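Local coordinates for type ii site-specific deoxyribonuclease (PDB 6EKR), which probably cleaves double-stranded DNA at a specific sequence, as a type IIP restriction endonuclease of the PD-(D/E)xK nuclease superfamily, at residues V28-M33 against T76-F81; L34-N39 against D123-G128; D72-D77 against I110-V115; R86-S91 against R105-I110. The protein carries 2 engineered substitutions. All blocks are in the same frame, centred on the assembly; numbering follows the deposited sequence.

Helices 22-39, 78-91 and 101-125 pair in contacts 1, 2 and 4, and in contact 3 the loop 72-77 packs on helix 101-125, illustrating one long helix as a common floor. Contacts 1 and 3 lie closest, their centres about 9 Å apart, and the SE and CE atoms of M33 reach from contact 1 into contact 3. Contacts 3 and 4 share I110, with centres about 11 Å apart, and the F81 ring of contact 1 packs on the same isoleucine. Contact 2 closes the far end of helix 101-125, its centre about 24 Å from that of contact 4. A sulfate, probably from the crystallisation liquor, lies near E30 of contact 1 and R86 of contact 4.

Contact 1: residues V28-M33 against T76-F81; sequences VIEHAM and TDYDFF
A Met-aromatic contact between M33 and F81 lies at the heart of this helix-to-helix junction, where helix 22-39 meets the first turn of helix 78-91. M33 is present as selenomethionine, and its SE atom sits 4.8 Å from the centroid of the F81 ring, 22° off the ring normal. The chain bends at both chi2 and chi3, folding the terminal methyl back against the phenylalanine, with M33 CE 3.9 Å from F81 CD2. One turn earlier, I29 meets the rim of the same ring near its plane: I29 CG2 lies 3.5 Å from F81 CE2, and the two side chains cross at about a right angle.

Y78 fills the flank. Its CG is anti to the backbone N (chi1 -175°), and the ring reaches over to helix 22-39, where M33 CB touches its edge at CD1, 3.8 Å away. The phenol end continues to E30, whose CG lies 3.3 Å from Y78 OH, while the carboxylate plane is steeply inclined to the ring.

The turn that presents Y78 and F81 is capped by D77, a bond local to the start of helix 78-91. F80 N donates to D77 OD1 over 3.1 Å, meeting the anti side of the carboxylate somewhat out of its plane. The E30 side chain comes near the bound sulfate by its CB. Apolar packing thus carries the centre of the contact, where M33, I29 and F81 are buried, while Y78 OH and the E30 side chain form its polar margin.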
# COMPACT_ATOMS: atom_id res chain seq x y z
N VAL A 28 14.35 21.60 16.33
CA VAL A 28 14.12 21.33 14.91
C VAL A 28 13.11 22.31 14.34
O VAL A 28 13.28 22.81 13.22
CB VAL A 28 13.65 19.88 14.67
CG1 VAL A 28 13.22 19.68 13.23
CG2 VAL A 28 14.75 18.91 15.02
N ILE A 29 12.07 22.60 15.12
CA ILE A 29 11.07 23.58 14.69
C ILE A 29 11.71 24.95 14.56
O ILE A 29 11.60 25.59 13.51
CB ILE A 29 9.85 23.62 15.62
CG1 ILE A 29 9.21 22.24 15.72
CG2 ILE A 29 8.83 24.58 15.05
CD1 ILE A 29 8.40 22.00 16.97
N GLU A 30 12.41 25.39 15.60
CA GLU A 30 13.10 26.66 15.57
C GLU A 30 13.88 26.83 14.28
O GLU A 30 13.76 27.84 13.60
CB GLU A 30 14.04 26.79 16.77
CG GLU A 30 14.93 28.02 16.75
CD GLU A 30 15.47 28.39 18.11
OE1 GLU A 30 14.84 28.01 19.13
OE2 GLU A 30 16.51 29.07 18.17
N HIS A 31 14.63 25.80 13.92
CA HIS A 31 15.58 25.87 12.81
C HIS A 31 14.94 25.77 11.44
O HIS A 31 15.42 26.39 10.49
CB HIS A 31 16.67 24.80 12.97
CG HIS A 31 17.71 24.82 11.89
ND1 HIS A 31 18.87 25.56 11.99
CD2 HIS A 31 17.76 24.19 10.69
CE1 HIS A 31 19.60 25.37 10.90
NE2 HIS A 31 18.95 24.56 10.09
N ALA A 32 13.88 24.98 11.32
CA ALA A 32 13.18 24.86 10.05
C ALA A 32 12.47 26.17 9.72
O ALA A 32 12.48 26.61 8.56
CB ALA A 32 12.19 23.71 10.08
N MSE A 33 11.88 26.78 10.75
CA MSE A 33 11.21 28.07 10.63
C MSE A 33 12.15 29.19 10.18
O MSE A 33 11.84 29.94 9.26
CB MSE A 33 10.52 28.45 11.94
CG MSE A 33 9.25 27.67 12.25
SE MSE A 33 7.81 28.03 10.97
CE MSE A 33 7.33 29.82 11.57
N THR A 76 3.37 32.33 9.11
CA THR A 76 4.61 32.78 8.46
C THR A 76 5.35 33.93 9.18
O THR A 76 6.24 34.56 8.60
CB THR A 76 4.37 33.19 6.99
OG1 THR A 76 3.24 34.05 6.91
CG2 THR A 76 4.13 31.96 6.13
N ASP A 77 4.99 34.19 10.44
CA ASP A 77 5.67 35.19 11.27
C ASP A 77 6.29 34.46 12.45
O ASP A 77 5.58 33.82 13.25
CB ASP A 77 4.67 36.25 11.74
CG ASP A 77 5.34 37.46 12.42
OD1 ASP A 77 5.94 37.31 13.50
OD2 ASP A 77 5.23 38.57 11.87
N TYR A 78 7.62 34.53 12.56
CA TYR A 78 8.35 33.76 13.57
C TYR A 78 7.99 34.12 15.02
O TYR A 78 7.72 33.23 15.83
CB TYR A 78 9.87 33.80 13.33
CG TYR A 78 10.65 32.92 14.28
CD1 TYR A 78 10.67 31.53 14.12
CD2 TYR A 78 11.34 33.47 15.36
CE1 TYR A 78 11.36 30.71 15.00
CE2 TYR A 78 12.04 32.66 16.24
CZ TYR A 78 12.05 31.28 16.05
OH TYR A 78 12.74 30.47 16.93
N ASP A 79 8.00 35.41 15.34
CA ASP A 79 7.70 35.87 16.71
C ASP A 79 6.25 35.58 17.09
O ASP A 79 5.97 35.24 18.25
CB ASP A 79 8.00 37.37 16.87
CG ASP A 79 9.50 37.66 16.98
OD1 ASP A 79 10.15 37.12 17.90
OD2 ASP A 79 10.02 38.46 16.16
N PHE A 80 5.35 35.73 16.12
CA PHE A 80 3.95 35.30 16.24
C PHE A 80 3.88 33.84 16.69
O PHE A 80 3.22 33.49 17.67
CB PHE A 80 3.28 35.42 14.87
CG PHE A 80 2.24 36.50 14.78
CD1 PHE A 80 2.59 37.83 14.52
CD2 PHE A 80 0.88 36.19 14.93
CE1 PHE A 80 1.62 38.83 14.42
CE2 PHE A 80 -0.08 37.18 14.83
CZ PHE A 80 0.29 38.50 14.58
N PHE A 81 4.58 33.00 15.93
CA PHE A 81 4.62 31.57 16.14
C PHE A 81 5.20 31.21 17.49
O PHE A 81 4.74 30.28 18.15
CB PHE A 81 5.44 30.92 15.02
CG PHE A 81 5.62 29.45 15.19
CD1 PHE A 81 4.53 28.59 15.21
CD2 PHE A 81 6.90 28.92 15.31
CE1 PHE A 81 4.70 27.22 15.36
CE2 PHE A 81 7.08 27.55 15.47
CZ PHE A 81 5.97 26.70 15.49

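Contact 2: residues L34-N39 against D123-G128; sequences LLLKNN and DLWKSG
Both faces of the W125 indole are occupied: L35 CD2 lies 4.2 Å above the ring plane on one side, and CB of the preceding residue, L124, lies on the opposite side, each offset toward the rim. Two further groups approach obliquely at the six-membered part of the ring. N39 CB is 3.7 Å from W125 CZ2, and L36 CD2 is 4.2 Å from W125 CZ3, so the last turn of helix 22-39 curls around the outer end of the indole. The backbone joins in, with L35 O 4.0 Å from W125 CH2.

The CG of W125 is beside the backbone N and anti to the carbonyl carbon (chi1 -67°), which starts the indole on its way across to helix 22-39. L124 makes a second, smaller contact: its CD1 lies 4.2 Å from L36 CD2, the two leucine side chains crossing at about a right angle. The amide of N39 turns back on its own helix, where N39 ND2 makes a weak bond of 2.8 Å to L35 O, while its CB touches the tryptophan.

This is the meeting of two helix ends, since helix 101-125 stops at W125 and K126 leaves helical geometry with positive phi. Strand 53-61 completes the cluster: F59 packs on L36 and L124, while F61 touches L124 and N39 and meets the W125 ring. M1 adds contacts to L35, N39 and W125, and D123 forms a salt bridge with R67. The C-terminal ends of two helices are packed against a strand of the three-stranded antiparallel sheet.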
# COMPACT_ATOMS: atom_id res chain seq x y z
N LEU A 34 13.32 29.29 10.82
CA LEU A 34 14.30 30.30 10.46
C LEU A 34 14.93 30.03 9.10
O LEU A 34 15.38 30.96 8.43
CB LEU A 34 15.37 30.44 11.55
CG LEU A 34 14.92 30.90 12.94
CD1 LEU A 34 16.08 30.95 13.89
CD2 LEU A 34 14.22 32.24 12.90
N LEU A 35 14.97 28.76 8.70
CA LEU A 35 15.52 28.41 7.39
C LEU A 35 14.66 28.97 6.27
O LEU A 35 15.17 29.65 5.38
CB LEU A 35 15.66 26.89 7.24
CG LEU A 35 17.05 26.25 7.20
CD1 LEU A 35 16.91 24.74 7.20
CD2 LEU A 35 17.81 26.70 5.97
N LEU A 36 13.36 28.67 6.33
CA LEU A 36 12.38 29.11 5.33
C LEU A 36 12.30 30.63 5.34
O LEU A 36 12.27 31.26 4.28
CB LEU A 36 10.99 28.51 5.61
CG LEU A 36 10.75 26.99 5.67
CD1 LEU A 36 9.41 26.67 6.27
CD2 LEU A 36 10.85 26.36 4.31
N LYS A 37 12.29 31.21 6.53
CA LYS A 37 12.31 32.65 6.73
C LYS A 37 13.49 33.36 6.02
O LYS A 37 13.28 34.37 5.35
CB LYS A 37 12.27 32.97 8.23
CG LYS A 37 12.31 34.44 8.59
CD LYS A 37 11.83 34.66 10.01
CE LYS A 37 11.91 36.13 10.41
NZ LYS A 37 13.27 36.50 10.90
N ASN A 38 14.70 32.84 6.15
CA ASN A 38 15.89 33.54 5.63
C ASN A 38 16.31 33.18 4.20
O ASN A 38 17.11 33.90 3.58
CB ASN A 38 17.08 33.37 6.58
CG ASN A 38 16.77 33.84 7.98
OD1 ASN A 38 16.22 34.92 8.18
ND2 ASN A 38 17.13 33.03 8.97
N ASN A 39 15.77 32.09 3.67
CA ASN A 39 16.19 31.63 2.34
C ASN A 39 15.06 31.43 1.34
O ASN A 39 15.29 31.53 0.13
CB ASN A 39 17.01 30.34 2.47
CG ASN A 39 18.06 30.43 3.54
OD1 ASN A 39 19.01 31.20 3.43
ND2 ASN A 39 17.89 29.66 4.59
N ASP A 123 11.38 19.53 0.95
CA ASP A 123 11.00 19.64 -0.45
C ASP A 123 11.96 20.57 -1.19
O ASP A 123 12.20 20.38 -2.38
CB ASP A 123 9.57 20.15 -0.59
CG ASP A 123 8.57 19.32 0.18
OD1 ASP A 123 8.63 18.07 0.15
OD2 ASP A 123 7.69 19.92 0.82
N LEU A 124 12.49 21.57 -0.48
CA LEU A 124 13.38 22.54 -1.10
C LEU A 124 14.84 22.13 -1.05
O LEU A 124 15.57 22.34 -2.01
CB LEU A 124 13.21 23.93 -0.47
CG LEU A 124 11.87 24.68 -0.54
CD1 LEU A 124 11.95 25.94 0.29
CD2 LEU A 124 11.43 25.01 -1.96
N TRP A 125 15.27 21.54 0.06
CA TRP A 125 16.69 21.22 0.23
C TRP A 125 16.97 19.72 0.21
O TRP A 125 18.10 19.28 0.44
CB TRP A 125 17.27 21.93 1.45
CG TRP A 125 17.29 23.41 1.23
CD1 TRP A 125 18.11 24.09 0.37
CD2 TRP A 125 16.44 24.40 1.84
NE1 TRP A 125 17.83 25.44 0.43
CE2 TRP A 125 16.81 25.65 1.31
CE3 TRP A 125 15.40 24.34 2.77
CZ2 TRP A 125 16.18 26.84 1.70
CZ3 TRP A 125 14.78 25.52 3.16
CH2 TRP A 125 15.18 26.75 2.62
N LYS A 126 15.93 18.95 -0.10
CA LYS A 126 15.99 17.52 -0.45
C LYS A 126 17.14 16.74 0.17
O LYS A 126 17.95 16.13 -0.54
CB LYS A 126 15.94 17.33 -1.99
CG LYS A 126 16.80 18.32 -2.81
CD LYS A 126 16.22 18.54 -4.20
N SER A 127 17.20 16.76 1.50
CA SER A 127 18.25 16.03 2.22
C SER A 127 17.67 15.26 3.41
O SER A 127 17.24 15.86 4.41
CB SER A 127 19.37 16.98 2.67
OG SER A 127 20.47 16.25 3.20
N GLY A 128 17.68 13.94 3.28
CA GLY A 128 17.15 13.06 4.33
C GLY A 128 16.44 11.84 3.78
O GLY A 128 16.33 11.66 2.56

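Contact 3: residues D72-D77 against I110-V115; sequences DLFITD and IIYTSV
T113 and I75 form the polar centre: I75 N donates to T113 OG1 over 2.9 Å at 161°. The same hydroxyl hydrogen-bonds to K109 O one turn back in its helix, so OG1 serves the helix and the loop. T113 OG1 stands beside the backbone N (chi1 -65°), which leaves CG2 anti to that N and over one face of the F74 ring, offset toward its rim, 4.2 Å from F74 CE2.

To one side, L73 CD2 makes a CH-pi contact with Y112, 3.9 Å from the ring centroid and almost on its normal. L73 CB adds to this, 3.7 Å from Y112 CD2, while Y112 CE2 meets the edge of the F74 ring. To the other side, the methyl ends of I75 and I110 touch, CD1 to CD1, at 3.8 Å.

A second shell holds the partners. Y112 OH bonds to R70 N and K109 NZ to D72 O, both fastening the upstream end of the loop to the helix. F59 of strand 53-61 packs edge-to-face with F74, and F81 and F85 of helix 78-91 lie on I110. The irregular segment 72-77 thus packs on helix 101-125 on its way from strand 64-65 to helix 78-91.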
# COMPACT_ATOMS: atom_id res chain seq x y z
N ASP A 72 -3.62 30.43 5.16
CA ASP A 72 -4.53 30.76 6.23
C ASP A 72 -4.29 29.90 7.48
O ASP A 72 -4.92 30.12 8.51
CB ASP A 72 -5.96 30.58 5.75
CG ASP A 72 -6.41 29.14 5.78
OD1 ASP A 72 -6.14 28.39 4.81
OD2 ASP A 72 -7.03 28.77 6.79
N LEU A 73 -3.39 28.92 7.37
CA LEU A 73 -3.15 27.94 8.43
C LEU A 73 -1.70 27.98 8.94
O LEU A 73 -1.44 27.86 10.14
CB LEU A 73 -3.50 26.54 7.90
CG LEU A 73 -4.34 25.58 8.76
CD1 LEU A 73 -5.65 26.20 9.25
CD2 LEU A 73 -4.61 24.28 7.99
N PHE A 74 -0.76 28.18 8.01
CA PHE A 74 0.66 28.28 8.32
C PHE A 74 0.95 29.64 8.92
O PHE A 74 0.53 30.65 8.36
CB PHE A 74 1.45 28.14 7.02
CG PHE A 74 2.89 27.73 7.19
CD1 PHE A 74 3.29 26.42 6.90
CD2 PHE A 74 3.85 28.65 7.61
CE1 PHE A 74 4.62 26.04 7.04
CE2 PHE A 74 5.18 28.27 7.76
CZ PHE A 74 5.57 26.98 7.47
N ILE A 75 1.67 29.69 10.04
CA ILE A 75 2.04 30.97 10.63
C ILE A 75 3.39 31.44 10.09
O ILE A 75 4.44 30.99 10.55
CB ILE A 75 2.02 30.92 12.19
CG1 ILE A 75 0.61 30.56 12.69
CG2 ILE A 75 2.46 32.25 12.79
CD1 ILE A 75 0.55 30.05 14.13
N THR A 76 3.37 32.33 9.11
CA THR A 76 4.61 32.78 8.46
C THR A 76 5.35 33.93 9.18
O THR A 76 6.24 34.56 8.60
CB THR A 76 4.37 33.19 6.99
OG1 THR A 76 3.24 34.05 6.91
CG2 THR A 76 4.13 31.96 6.13
N ASP A 77 4.99 34.19 10.44
CA ASP A 77 5.67 35.19 11.27
C ASP A 77 6.29 34.46 12.45
O ASP A 77 5.58 33.82 13.25
CB ASP A 77 4.67 36.25 11.74
CG ASP A 77 5.34 37.46 12.42
OD1 ASP A 77 5.94 37.31 13.50
OD2 ASP A 77 5.23 38.57 11.87
N ILE A 110 -0.78 25.55 14.99
CA ILE A 110 0.56 25.31 15.53
C ILE A 110 1.07 23.96 15.01
O ILE A 110 2.15 23.90 14.42
CB ILE A 110 0.61 25.38 17.10
CG1 ILE A 110 0.48 26.83 17.63
CG2 ILE A 110 1.88 24.75 17.65
CD1 ILE A 110 1.46 27.84 17.08
N ILE A 111 0.29 22.90 15.21
CA ILE A 111 0.70 21.59 14.73
C ILE A 111 1.01 21.68 13.24
O ILE A 111 2.07 21.24 12.80
CB ILE A 111 -0.35 20.51 15.03
CG1 ILE A 111 -0.40 20.22 16.52
CG2 ILE A 111 -0.04 19.22 14.28
CD1 ILE A 111 -1.74 19.68 17.00
N TYR A 112 0.09 22.27 12.47
CA TYR A 112 0.25 22.41 11.02
C TYR A 112 1.58 23.05 10.68
O TYR A 112 2.36 22.50 9.91
CB TYR A 112 -0.90 23.24 10.42
CG TYR A 112 -0.90 23.29 8.90
CD1 TYR A 112 -1.33 22.20 8.16
CD2 TYR A 112 -0.47 24.42 8.22
CE1 TYR A 112 -1.33 22.23 6.77
CE2 TYR A 112 -0.46 24.47 6.82
CZ TYR A 112 -0.90 23.36 6.11
OH TYR A 112 -0.92 23.37 4.73
N THR A 113 1.83 24.21 11.27
CA THR A 113 3.03 24.98 11.02
C THR A 113 4.28 24.18 11.40
O THR A 113 5.23 24.14 10.63
CB THR A 113 2.96 26.33 11.77
OG1 THR A 113 1.89 27.10 11.22
CG2 THR A 113 4.26 27.12 11.65
N SER A 114 4.26 23.55 12.57
CA SER A 114 5.43 22.82 13.05
C SER A 114 5.84 21.72 12.07
O SER A 114 6.98 21.68 11.62
CB SER A 114 5.19 22.23 14.43
OG SER A 114 5.10 23.22 15.43
N VAL A 115 4.89 20.84 11.74
CA VAL A 115 5.10 19.72 10.83
C VAL A 115 5.38 20.18 9.40
O VAL A 115 6.27 19.64 8.74
CB VAL A 115 3.92 18.72 10.86
CG1 VAL A 115 3.95 17.80 9.67
CG2 VAL A 115 3.95 17.91 12.14

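Contact 4: residues R86-S91 against R105-I110; sequences REFNES and RRANKI. With SO4 (sulfate ion), chain B.
F88 lays one face of its ring over I110, whose CB is 4.3 Å above the ring plane and offset toward the rim. I110 CG2 is 3.7 Å from F88 CD2. A107, one turn before I110 on the same helix, approaches the ring obliquely, its CB 3.6 Å from F88 CE1. F88 CG is anti to the backbone N (chi1 161°), and the ring spans the gap to helix 101-125.

The R106 chain bends at chi3, and one face of the guanidinium rests against the backbone of helix 78-91, with F88 N and E87 CB lying over it. E87 OE2 forms a salt bridge to R106 NH1 at 3.1 Å, the two side chains crossing at about a right angle with their planes 40° apart. Buried F88, A107 and I110 thus form the apolar part, and the salt bridge lies at the more exposed side. R86 NH2 makes a weak bond of 3.3 Å to O1 of the sulfate.

The axes of the two segments come within 10.0 Å, with 123° between their N-to-C directions. W99, in the connection between them, packs on S91 and A107, and L290 of helix 286-298 touches both F88 and A107.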
# COMPACT_ATOMS: atom_id res chain seq x y z
N ARG A 86 4.00 29.02 22.93
CA ARG A 86 4.01 29.01 24.40
C ARG A 86 2.62 28.95 25.02
O ARG A 86 2.41 28.27 26.02
CB ARG A 86 4.81 30.20 24.97
CG ARG A 86 6.32 30.16 24.65
CD ARG A 86 6.97 28.81 25.07
NE ARG A 86 8.16 28.48 24.29
CZ ARG A 86 8.78 27.29 24.29
NH1 ARG A 86 8.33 26.29 25.05
NH2 ARG A 86 9.86 27.11 23.54
N GLU A 87 1.67 29.66 24.41
CA GLU A 87 0.31 29.70 24.92
C GLU A 87 -0.39 28.38 24.61
O GLU A 87 -1.08 27.82 25.46
CB GLU A 87 -0.44 30.90 24.34
CG GLU A 87 0.20 32.22 24.76
CD GLU A 87 -0.36 33.43 24.05
OE1 GLU A 87 -0.48 34.50 24.71
OE2 GLU A 87 -0.66 33.33 22.83
N PHE A 88 -0.17 27.88 23.39
CA PHE A 88 -0.60 26.53 23.03
C PHE A 88 -0.10 25.53 24.07
O PHE A 88 -0.86 24.68 24.54
CB PHE A 88 -0.10 26.17 21.62
CG PHE A 88 -0.09 24.69 21.33
CD1 PHE A 88 -1.27 23.97 21.20
CD2 PHE A 88 1.12 24.02 21.17
CE1 PHE A 88 -1.25 22.61 20.94
CE2 PHE A 88 1.15 22.66 20.90
CZ PHE A 88 -0.05 21.95 20.79
N ASN A 89 1.16 25.66 24.45
CA ASN A 89 1.78 24.79 25.45
C ASN A 89 1.08 24.85 26.82
O ASN A 89 0.90 23.82 27.46
CB ASN A 89 3.27 25.13 25.59
CG ASN A 89 4.02 24.18 26.51
OD1 ASN A 89 3.68 23.00 26.62
ND2 ASN A 89 5.06 24.69 27.15
N GLU A 90 0.71 26.06 27.25
CA GLU A 90 0.05 26.25 28.55
C GLU A 90 -1.42 25.85 28.55
O GLU A 90 -1.95 25.45 29.59
CB GLU A 90 0.20 27.68 29.04
CG GLU A 90 1.40 27.87 29.95
CD GLU A 90 2.13 29.18 29.70
OE1 GLU A 90 1.67 30.00 28.88
OE2 GLU A 90 3.19 29.38 30.35
N SER A 91 -2.07 25.95 27.40
CA SER A 91 -3.47 25.57 27.29
C SER A 91 -3.65 24.05 27.38
O SER A 91 -4.69 23.58 27.87
CB SER A 91 -4.09 26.13 26.02
OG SER A 91 -3.30 25.85 24.89
N ARG A 105 -8.43 26.01 17.18
CA ARG A 105 -7.90 26.60 15.93
C ARG A 105 -6.40 26.84 15.97
O ARG A 105 -5.71 26.72 14.96
CB ARG A 105 -8.57 27.93 15.61
CG ARG A 105 -9.90 27.84 14.89
CD ARG A 105 -10.52 29.25 14.78
NE ARG A 105 -11.95 29.23 14.46
CZ ARG A 105 -12.82 30.14 14.89
NH1 ARG A 105 -12.42 31.13 15.69
NH2 ARG A 105 -14.10 30.05 14.55
N ARG A 106 -5.90 27.22 17.14
CA ARG A 106 -4.49 27.57 17.28
C ARG A 106 -3.63 26.33 17.49
O ARG A 106 -2.50 26.27 17.00
CB ARG A 106 -4.29 28.58 18.41
CG ARG A 106 -2.88 29.12 18.48
CD ARG A 106 -2.70 30.04 19.67
NE ARG A 106 -3.12 29.42 20.94
CZ ARG A 106 -3.21 30.08 22.09
NH1 ARG A 106 -2.92 31.38 22.14
NH2 ARG A 106 -3.60 29.45 23.18
N ALA A 107 -4.16 25.34 18.21
CA ALA A 107 -3.52 24.03 18.31
C ALA A 107 -3.36 23.45 16.90
O ALA A 107 -2.27 22.99 16.52
CB ALA A 107 -4.33 23.09 19.18
N ASN A 108 -4.43 23.53 16.12
CA ASN A 108 -4.41 23.10 14.75
C ASN A 108 -3.36 23.84 13.94
O ASN A 108 -2.56 23.22 13.25
CB ASN A 108 -5.78 23.27 14.11
CG ASN A 108 -5.97 22.38 12.91
OD1 ASN A 108 -5.92 21.16 13.03
ND2 ASN A 108 -6.20 22.97 11.75
N LYS A 109 -3.37 25.17 14.04
CA LYS A 109 -2.45 26.00 13.28
C LYS A 109 -0.99 25.78 13.69
O LYS A 109 -0.08 25.84 12.85
CB LYS A 109 -2.81 27.48 13.41
CG LYS A 109 -3.90 27.94 12.46
CD LYS A 109 -3.94 29.47 12.38
CE LYS A 109 -5.16 29.93 11.56
NZ LYS A 109 -5.00 31.28 10.93
N ILE A 110 -0.78 25.55 14.99
CA ILE A 110 0.56 25.31 15.53
C ILE A 110 1.07 23.96 15.01
O ILE A 110 2.15 23.90 14.42
CB ILE A 110 0.61 25.38 17.10
CG1 ILE A 110 0.48 26.83 17.63
CG2 ILE A 110 1.88 24.75 17.65
CD1 ILE A 110 1.46 27.84 17.08
S SO4 B . 9.63 26.92 19.55
O1 SO4 B . 9.49 28.11 20.39
O2 SO4 B . 10.53 26.00 20.24
O3 SO4 B . 10.19 27.29 18.25
O4 SO4 B . 8.34 26.26 19.35